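Local coordinates for cobalamin biosynthesis protein CobN (Mycobacterium tuberculosis, PDB 7C6O) that probably serves as the large, catalytic subunit of cobaltochelatase, which inserts cobalt into the corrin ring during aerobic cobalamin biosynthesis, at residues V387-P392 against H702-N707; D611-P616 against A802-E807; A868-E873 against A1094-D1099. One frame throughout, in Å; residues are numbered along the deposited sequence.

How the contacts relate
Contacts 1 and 2 form one connected site, their centres 8 Å apart, whereas the centre of contact 3 lies about 36 Å from that of contact 1 and about 37 Å from that of contact 2. The first two interleave along the chain: 387-392, 611-616, 702-707, then 802-807. Their junction is Glu807, starting helix 807-815, whose OE1 accepts from His702 NE2 and Gly705 N, probably as hydrogen bonds, while OE2 serves contact 2. Strand 608-612 of contact 2 belongs to the mixed sheet with strands 551-555 and 586-591; contact 3 follows in sequence and packs helix 853-874 on another, containing strand 1094-1099. Buried polar networks and helix-on-sheet packing both join distant parts of the chain.

Contact 1: residues V387-P392 against H702-N707; sequences VGLDTP and HILGQN
Leu389 and His702 face each other across a single beta bridge, made by two segments more than 300 residues apart. His702 N donates to Gly388 O at 3.0 Å, and Asp390 N donates to His702 O at 2.8 Å with an N-H...O angle of 169°, in the plane of the carbonyl. The Leu389 side chain follows this second bond. Its CB leaves to the flank, but a chi1 of -174° sets CG anti to the backbone N, and CG lies 4.0 Å from His702 O. The CD1 branch then comes to 3.3 Å from that same oxygen; it also meets His702 CD2 obliquely, and Leu389 CD1 lies 4.3 Å from Leu704 CD1. Asp390 instead directs CB at Ile703, reaching CG1 at 4.0 Å. As the N-cap of helix 391-405, it caps Ala393 N through OD1, while OD2 takes a bond from His1135. Beyond the bridge, Ile703 begins a type II turn closed by Gln706 N on Ile703 O, and the imidazole of His702 gives NE2 to Glu807. Backbone bonds therefore set the register, one leucine methyl, CD1, packs beside the bridging carbonyl, and the buried polar groups look elsewhere: Asp390 to its own helix start and His1135, His702 NE2 to Glu807.

Contact 2: residues D611-P616 against A802-E807; sequences DHLIPP and AGTATE
His612 and Leu613, where strand 608-612 gives way to an extended loop, face the 3-10 turn 803-806 and the first residue of helix 807-815. The backbones stay apart, with the CA atoms of Leu613 and Thr804 at 6.4 Å, and side chains span the gap. Within the turn, Gly803 O accepts from both Thr806 N and Thr806 OG1. Glu807 then reaches over with its chain extended beyond CG, and its OE2 accepts from Leu613 N at 2.9 Å. The bond is bent, 138° at the hydrogen, on the syn side of the carboxylate but 31° out of its plane. OE2 also lies 3.1 Å from His612 CA, and CG rests 3.8 Å from Asp611 O. Leu613 and Thr804 cross at about a right angle, with CD2 of the leucine 3.5 Å from Thr804 OG1. The imidazole of His612 turns back along its own segment, ND1 donating to Leu613 O at 2.9 Å near the ring plane, and lies almost parallel to the His702 ring. Thr838 bonds to Glu807 OE2 and Thr804 OG1; Thr804 OG1 also bonds to Leu801 O, and Glu807 OE1 to His702 NE2 and Gly705 N. Several donors on both oxygens would probably stabilise this buried negative charge, an effect partly offset by Asp611 nearby.

Contact 3: residues A868-E873 against A1094-D1099; sequences ARYRDE and AAYIGD
A chi1 of -70° on Tyr1096 sets CG anti to the carbonyl carbon and sends the phenol from the strand toward the helix, where it meets Arg869 and Tyr870. On the helix, Tyr870 has CG anti to the backbone N, which carries its ring past the phenol and on toward Ala1094. The two tyrosine side chains cross at about a right angle. The hydroxyl end of Tyr1096 presses on the helix backbone, OH lying 3.3 Å from Tyr870 CA, while Tyr870 N sits at the edge of the Tyr1096 ring, near its plane, 3.9 Å from Tyr1096 CE2. The same CE2 lies 4.1 Å from Tyr870 CB, and Ala1094 CB meets the edge of the Tyr870 ring, 4.3 Å from Tyr870 CE2. From the preceding helical position, Arg869 brings its aliphatic part obliquely to the phenol, with CG 3.8 Å from Tyr1096 CE2. Its chain bends at chi2, and the guanidinium plane is inclined by 33° to the phenol ring. Its NH2 forms a salt bridge with Glu1113, so the arginine pairs hydrocarbon packing here with a charge interaction beyond. Glu873, one turn on, contributes at the margin, its OE1 4.1 Å from Tyr1096 OH. The short segments of helix and strand run 143° apart in direction, their axes 10.9 Å from each other at closest approach. Helix 853-874 thereby packs on the mixed sheet where strand 1094-1099 lies between strands 1056-1061 and 1107-1110: Val1056 touches both tyrosines, Thr1110 touches Arg869 and Tyr1096, and helix 1072-1089 meets Ala1095 and Ile1097.

Contact 1: residues V387-P392 against H702-N707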
loop_
_atom_site.group_PDB
_atom_site.type_symbol
_atom_site.label_atom_id
_atom_site.label_comp_id
_atom_site.label_asym_id
_atom_site.label_seq_id
_atom_site.Cartn_x
_atom_site.Cartn_y
_atom_site.Cartn_z
ATOM N N VAL A 387 4.714 13.455 3.671
ATOM C CA VAL A 387 4.162 13.260 5.004
ATOM C C VAL A 387 5.281 12.956 5.990
ATOM O O VAL A 387 6.102 12.055 5.766
ATOM C CB VAL A 387 3.106 12.146 4.982
ATOM C CG1 VAL A 387 2.702 11.768 6.396
ATOM C CG2 VAL A 387 1.895 12.614 4.188
ATOM N N GLY A 388 5.324 13.721 7.082
ATOM C CA GLY A 388 6.316 13.558 8.126
ATOM C C GLY A 388 7.732 13.943 7.760
ATOM O O GLY A 388 8.628 13.811 8.603
ATOM N N LEU A 389 7.971 14.430 6.545
ATOM C CA LEU A 389 9.317 14.632 6.035
ATOM C C LEU A 389 9.575 16.107 5.756
ATOM O O LEU A 389 8.729 16.797 5.176
ATOM C CB LEU A 389 9.532 13.813 4.753
ATOM C CG LEU A 389 10.938 13.782 4.149
ATOM C CD1 LEU A 389 11.878 12.979 5.032
ATOM C CD2 LEU A 389 10.899 13.204 2.739
ATOM N N ASP A 390 10.749 16.582 6.169
ATOM C CA ASP A 390 11.247 17.897 5.766
ATOM C C ASP A 390 11.845 17.730 4.373
ATOM O O ASP A 390 13.030 17.431 4.209
ATOM C CB ASP A 390 12.269 18.426 6.768
ATOM C CG ASP A 390 12.677 19.873 6.499
ATOM O OD1 ASP A 390 12.588 20.337 5.342
ATOM O OD2 ASP A 390 13.107 20.549 7.457
ATOM N N THR A 391 11.003 17.921 3.358
ATOM C CA THR A 391 11.435 17.705 1.976
ATOM C C THR A 391 12.574 18.626 1.555
ATOM O O THR A 391 13.539 18.131 0.944
ATOM C CB THR A 391 10.233 17.846 1.035
ATOM O OG1 THR A 391 9.029 17.557 1.756
ATOM C CG2 THR A 391 10.356 16.883 -0.137
ATOM N N PRO A 392 12.544 19.940 1.822
ATOM C CA PRO A 392 13.682 20.773 1.394
ATOM C C PRO A 392 14.989 20.403 2.071
ATOM O O PRO A 392 16.028 20.336 1.401
ATOM C CB PRO A 392 13.231 22.195 1.757
ATOM C CG PRO A 392 11.742 22.122 1.780
ATOM C CD PRO A 392 11.445 20.769 2.353
ATOM N N HIS A 702 11.129 14.657 10.005
ATOM C CA HIS A 702 12.293 13.834 9.724
ATOM C C HIS A 702 13.102 14.438 8.585
ATOM O O HIS A 702 12.545 14.969 7.620
ATOM C CB HIS A 702 11.890 12.403 9.369
ATOM C CG HIS A 702 13.060 11.504 9.112
ATOM N ND1 HIS A 702 14.005 11.224 10.077
ATOM C CD2 HIS A 702 13.452 10.841 7.999
ATOM C CE1 HIS A 702 14.924 10.420 9.571
ATOM N NE2 HIS A 702 14.613 10.174 8.310
ATOM N N ILE A 703 14.423 14.365 8.714
ATOM C CA ILE A 703 15.351 14.723 7.647
ATOM C C ILE A 703 16.044 13.447 7.197
ATOM O O ILE A 703 16.588 12.705 8.025
ATOM C CB ILE A 703 16.371 15.779 8.104
ATOM C CG1 ILE A 703 15.663 17.074 8.499
ATOM C CG2 ILE A 703 17.389 16.056 7.000
ATOM C CD1 ILE A 703 16.609 18.143 9.003
ATOM N N LEU A 704 16.004 13.187 5.892
ATOM C CA LEU A 704 16.534 11.949 5.337
ATOM C C LEU A 704 17.966 11.715 5.802
ATOM O O LEU A 704 18.819 12.600 5.695
ATOM C CB LEU A 704 16.471 12.014 3.808
ATOM C CG LEU A 704 16.098 10.766 3.012
ATOM C CD1 LEU A 704 14.791 10.184 3.515
ATOM C CD2 LEU A 704 15.985 11.119 1.536
ATOM N N GLY A 705 18.216 10.526 6.351
ATOM C CA GLY A 705 19.540 10.142 6.793
ATOM C C GLY A 705 19.949 10.644 8.161
ATOM O O GLY A 705 21.075 10.360 8.592
ATOM N N GLN A 706 19.080 11.361 8.865
ATOM C CA GLN A 706 19.418 11.989 10.140
ATOM C C GLN A 706 18.751 11.207 11.268
ATOM O O GLN A 706 17.553 11.365 11.523
ATOM C CB GLN A 706 18.987 13.454 10.138
ATOM C CG GLN A 706 19.205 14.187 11.445
ATOM C CD GLN A 706 18.789 15.641 11.352
ATOM O OE1 GLN A 706 17.837 16.070 12.005
ATOM N NE2 GLN A 706 19.499 16.406 10.531
ATOM N N ASN A 707 19.526 10.352 11.940
ATOM C CA ASN A 707 18.973 9.603 13.060
ATOM C C ASN A 707 18.874 10.500 14.293
ATOM O O ASN A 707 19.785 11.286 14.565
ATOM C CB ASN A 707 19.831 8.376 13.370
ATOM C CG ASN A 707 21.303 8.710 13.516
ATOM O OD1 ASN A 707 21.886 9.381 12.664
ATOM N ND2 ASN A 707 21.909 8.245 14.602
#

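Contact 2: residues D611-P616 against A802-E807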
loop_
_atom_site.group_PDB
_atom_site.type_symbol
_atom_site.label_atom_id
_atom_site.label_comp_id
_atom_site.label_asym_id
_atom_site.label_seq_id
_atom_site.Cartn_x
_atom_site.Cartn_y
_atom_site.Cartn_z
ATOM N N ASP A 611 12.767 3.364 2.519
ATOM C CA ASP A 611 11.864 3.937 3.502
ATOM C C ASP A 611 12.644 4.744 4.535
ATOM O O ASP A 611 13.851 4.568 4.721
ATOM C CB ASP A 611 10.975 2.866 4.152
ATOM C CG ASP A 611 11.740 1.824 4.951
ATOM O OD1 ASP A 611 12.957 1.963 5.176
ATOM O OD2 ASP A 611 11.087 0.840 5.363
ATOM N N HIS A 612 11.945 5.682 5.172
ATOM C CA HIS A 612 12.583 6.606 6.092
ATOM C C HIS A 612 11.805 6.682 7.397
ATOM O O HIS A 612 10.630 6.312 7.480
ATOM C CB HIS A 612 12.751 8.014 5.477
ATOM C CG HIS A 612 11.466 8.753 5.247
ATOM N ND1 HIS A 612 10.736 9.318 6.270
ATOM C CD2 HIS A 612 10.804 9.051 4.104
ATOM C CE1 HIS A 612 9.668 9.917 5.771
ATOM N NE2 HIS A 612 9.686 9.770 4.458
ATOM N N LEU A 613 12.493 7.180 8.418
ATOM C CA LEU A 613 11.977 7.172 9.774
ATOM C C LEU A 613 10.768 8.096 9.911
ATOM O O LEU A 613 10.577 9.046 9.147
ATOM C CB LEU A 613 13.079 7.590 10.750
ATOM C CG LEU A 613 12.836 7.357 12.241
ATOM C CD1 LEU A 613 12.611 5.881 12.528
ATOM C CD2 LEU A 613 14.003 7.892 13.050
ATOM N N ILE A 614 9.938 7.790 10.903
ATOM C CA ILE A 614 8.830 8.650 11.310
ATOM C C ILE A 614 9.399 9.965 11.832
ATOM O O ILE A 614 10.579 10.020 12.210
ATOM C CB ILE A 614 7.962 7.957 12.372
ATOM C CG1 ILE A 614 8.776 7.720 13.647
ATOM C CG2 ILE A 614 7.410 6.644 11.826
ATOM C CD1 ILE A 614 7.937 7.338 14.849
ATOM N N PRO A 615 8.620 11.042 11.871
ATOM C CA PRO A 615 9.106 12.286 12.479
ATOM C C PRO A 615 9.433 12.076 13.947
ATOM O O PRO A 615 8.948 11.118 14.569
ATOM C CB PRO A 615 7.924 13.257 12.303
ATOM C CG PRO A 615 6.734 12.386 12.058
ATOM C CD PRO A 615 7.258 11.190 11.328
ATOM N N PRO A 616 10.261 12.936 14.535
ATOM C CA PRO A 616 10.473 12.860 15.983
ATOM C C PRO A 616 9.155 13.071 16.713
ATOM O O PRO A 616 8.324 13.885 16.305
ATOM C CB PRO A 616 11.469 13.993 16.258
ATOM C CG PRO A 616 11.275 14.947 15.131
ATOM C CD PRO A 616 10.950 14.091 13.935
ATOM N N ALA A 802 19.460 3.118 14.729
ATOM C CA ALA A 802 20.719 3.574 14.147
ATOM C C ALA A 802 20.757 3.397 12.635
ATOM O O ALA A 802 21.512 4.105 11.959
ATOM C CB ALA A 802 21.894 2.833 14.789
ATOM N N GLY A 803 19.957 2.477 12.088
ATOM C CA GLY A 803 19.912 2.283 10.650
ATOM C C GLY A 803 19.380 3.477 9.885
ATOM O O GLY A 803 19.565 3.553 8.666
ATOM N N THR A 804 18.724 4.414 10.576
ATOM C CA THR A 804 18.218 5.617 9.922
ATOM C C THR A 804 19.337 6.409 9.255
ATOM O O THR A 804 19.116 7.042 8.217
ATOM C CB THR A 804 17.476 6.481 10.945
ATOM O OG1 THR A 804 16.300 5.791 11.383
ATOM C CG2 THR A 804 17.075 7.823 10.349
ATOM N N ALA A 805 20.547 6.367 9.818
ATOM C CA ALA A 805 21.667 7.101 9.243
ATOM C C ALA A 805 22.113 6.557 7.890
ATOM O O ALA A 805 22.971 7.180 7.254
ATOM C CB ALA A 805 22.848 7.096 10.215
ATOM N N THR A 806 21.563 5.430 7.434
ATOM C CA THR A 806 21.917 4.853 6.143
ATOM C C THR A 806 20.922 5.193 5.041
ATOM O O THR A 806 21.082 4.708 3.916
ATOM C CB THR A 806 22.039 3.325 6.248
ATOM O OG1 THR A 806 20.732 2.741 6.320
ATOM C CG2 THR A 806 22.832 2.927 7.484
ATOM N N GLU A 807 19.908 6.014 5.331
ATOM C CA GLU A 807 18.838 6.256 4.365
ATOM C C GLU A 807 19.371 6.885 3.082
ATOM O O GLU A 807 19.001 6.475 1.976
ATOM C CB GLU A 807 17.762 7.145 4.989
ATOM C CG GLU A 807 16.872 6.433 5.991
ATOM C CD GLU A 807 16.049 7.398 6.822
ATOM O OE1 GLU A 807 16.198 8.627 6.636
ATOM O OE2 GLU A 807 15.259 6.927 7.665
#

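Contact 3: residues A868-E873 against A1094-D1099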
loop_
_atom_site.group_PDB
_atom_site.type_symbol
_atom_site.label_atom_id
_atom_site.label_comp_id
_atom_site.label_asym_id
_atom_site.label_seq_id
_atom_site.Cartn_x
_atom_site.Cartn_y
_atom_site.Cartn_z
ATOM N N ALA A 868 -21.501 0.351 21.893
ATOM C CA ALA A 868 -21.732 0.837 23.249
ATOM C C ALA A 868 -21.900 2.351 23.275
ATOM O O ALA A 868 -22.785 2.873 23.962
ATOM C CB ALA A 868 -20.584 0.409 24.165
ATOM N N ARG A 869 -21.061 3.072 22.527
ATOM C CA ARG A 869 -21.162 4.528 22.493
ATOM C C ARG A 869 -22.503 4.969 21.922
ATOM O O ARG A 869 -23.172 5.847 22.481
ATOM C CB ARG A 869 -20.011 5.118 21.677
ATOM C CG ARG A 869 -19.987 6.642 21.645
ATOM C CD ARG A 869 -19.736 7.220 23.034
ATOM N NE ARG A 869 -19.876 8.674 23.069
ATOM C CZ ARG A 869 -18.858 9.530 23.051
ATOM N NH1 ARG A 869 -17.610 9.084 22.999
ATOM N NH2 ARG A 869 -19.089 10.835 23.092
ATOM N N TYR A 870 -22.916 4.366 20.805
ATOM C CA TYR A 870 -24.168 4.766 20.171
ATOM C C TYR A 870 -25.357 4.472 21.075
ATOM O O TYR A 870 -26.239 5.320 21.258
ATOM C CB TYR A 870 -24.331 4.059 18.827
ATOM C CG TYR A 870 -25.482 4.595 18.008
ATOM C CD1 TYR A 870 -26.763 4.071 18.140
ATOM C CD2 TYR A 870 -25.291 5.641 17.118
ATOM C CE1 TYR A 870 -27.817 4.567 17.394
ATOM C CE2 TYR A 870 -26.335 6.137 16.364
ATOM C CZ TYR A 870 -27.596 5.600 16.509
ATOM O OH TYR A 870 -28.634 6.100 15.760
ATOM N N ARG A 871 -25.399 3.267 21.647
ATOM C CA ARG A 871 -26.523 2.893 22.499
ATOM C C ARG A 871 -26.565 3.747 23.762
ATOM O O ARG A 871 -27.650 4.090 24.247
ATOM C CB ARG A 871 -26.441 1.404 22.838
ATOM C CG ARG A 871 -27.677 0.847 23.525
ATOM C CD ARG A 871 -27.723 -0.672 23.440
ATOM N NE ARG A 871 -28.772 -1.235 24.287
ATOM C CZ ARG A 871 -30.036 -1.398 23.909
ATOM N NH1 ARG A 871 -30.421 -1.042 22.691
ATOM N NH2 ARG A 871 -30.918 -1.917 24.752
ATOM N N ASP A 872 -25.396 4.119 24.294
ATOM C CA ASP A 872 -25.358 5.005 25.455
ATOM C C ASP A 872 -25.997 6.353 25.145
ATOM O O ASP A 872 -26.666 6.942 26.002
ATOM C CB ASP A 872 -23.915 5.203 25.923
ATOM C CG ASP A 872 -23.396 4.034 26.735
ATOM O OD1 ASP A 872 -24.186 3.115 27.040
ATOM O OD2 ASP A 872 -22.192 4.035 27.068
ATOM N N GLU A 873 -25.802 6.859 23.929
ATOM C CA GLU A 873 -26.326 8.170 23.568
ATOM C C GLU A 873 -27.773 8.129 23.093
ATOM O O GLU A 873 -28.526 9.073 23.356
ATOM C CB GLU A 873 -25.454 8.807 22.479
ATOM C CG GLU A 873 -25.910 10.200 22.070
ATOM C CD GLU A 873 -24.777 11.068 21.562
ATOM O OE1 GLU A 873 -23.619 10.599 21.562
ATOM O OE2 GLU A 873 -25.048 12.223 21.167
ATOM N N ALA A 1094 -24.579 10.321 12.996
ATOM C CA ALA A 1094 -23.508 10.379 13.978
ATOM C C ALA A 1094 -22.179 10.117 13.279
ATOM O O ALA A 1094 -22.101 9.359 12.308
ATOM C CB ALA A 1094 -23.743 9.360 15.094
ATOM N N ALA A 1095 -21.128 10.778 13.754
ATOM C CA ALA A 1095 -19.797 10.640 13.171
ATOM C C ALA A 1095 -18.835 10.261 14.287
ATOM O O ALA A 1095 -18.571 11.070 15.182
ATOM C CB ALA A 1095 -19.359 11.929 12.474
ATOM N N TYR A 1096 -18.328 9.033 14.244
ATOM C CA TYR A 1096 -17.451 8.509 15.280
ATOM C C TYR A 1096 -16.053 8.267 14.730
ATOM O O TYR A 1096 -15.875 7.954 13.549
ATOM C CB TYR A 1096 -17.975 7.189 15.855
ATOM C CG TYR A 1096 -19.222 7.288 16.705
ATOM C CD1 TYR A 1096 -19.815 8.512 16.981
ATOM C CD2 TYR A 1096 -19.799 6.142 17.242
ATOM C CE1 TYR A 1096 -20.957 8.593 17.763
ATOM C CE2 TYR A 1096 -20.940 6.212 18.021
ATOM C CZ TYR A 1096 -21.513 7.437 18.278
ATOM O OH TYR A 1096 -22.648 7.501 19.055
ATOM N N ILE A 1097 -15.067 8.393 15.615
ATOM C CA ILE A 1097 -13.686 8.011 15.347
ATOM C C ILE A 1097 -13.368 6.806 16.222
ATOM O O ILE A 1097 -13.486 6.877 17.452
ATOM C CB ILE A 1097 -12.709 9.162 15.630
ATOM C CG1 ILE A 1097 -12.864 10.278 14.594
ATOM C CG2 ILE A 1097 -11.274 8.652 15.676
ATOM C CD1 ILE A 1097 -12.433 9.881 13.202
ATOM N N GLY A 1098 -12.975 5.702 15.597
ATOM C CA GLY A 1098 -12.484 4.566 16.353
ATOM C C GLY A 1098 -10.984 4.661 16.542
ATOM O O GLY A 1098 -10.236 4.697 15.562
ATOM N N ASP A 1099 -10.523 4.716 17.788
ATOM C CA ASP A 1099 -9.103 4.888 18.088
ATOM C C ASP A 1099 -8.492 3.509 18.310
ATOM O O ASP A 1099 -8.630 2.922 19.387
ATOM C CB ASP A 1099 -8.912 5.793 19.303
ATOM C CG ASP A 1099 -7.450 6.144 19.556
ATOM O OD1 ASP A 1099 -6.560 5.560 18.902
ATOM O OD2 ASP A 1099 -7.192 7.014 20.417
#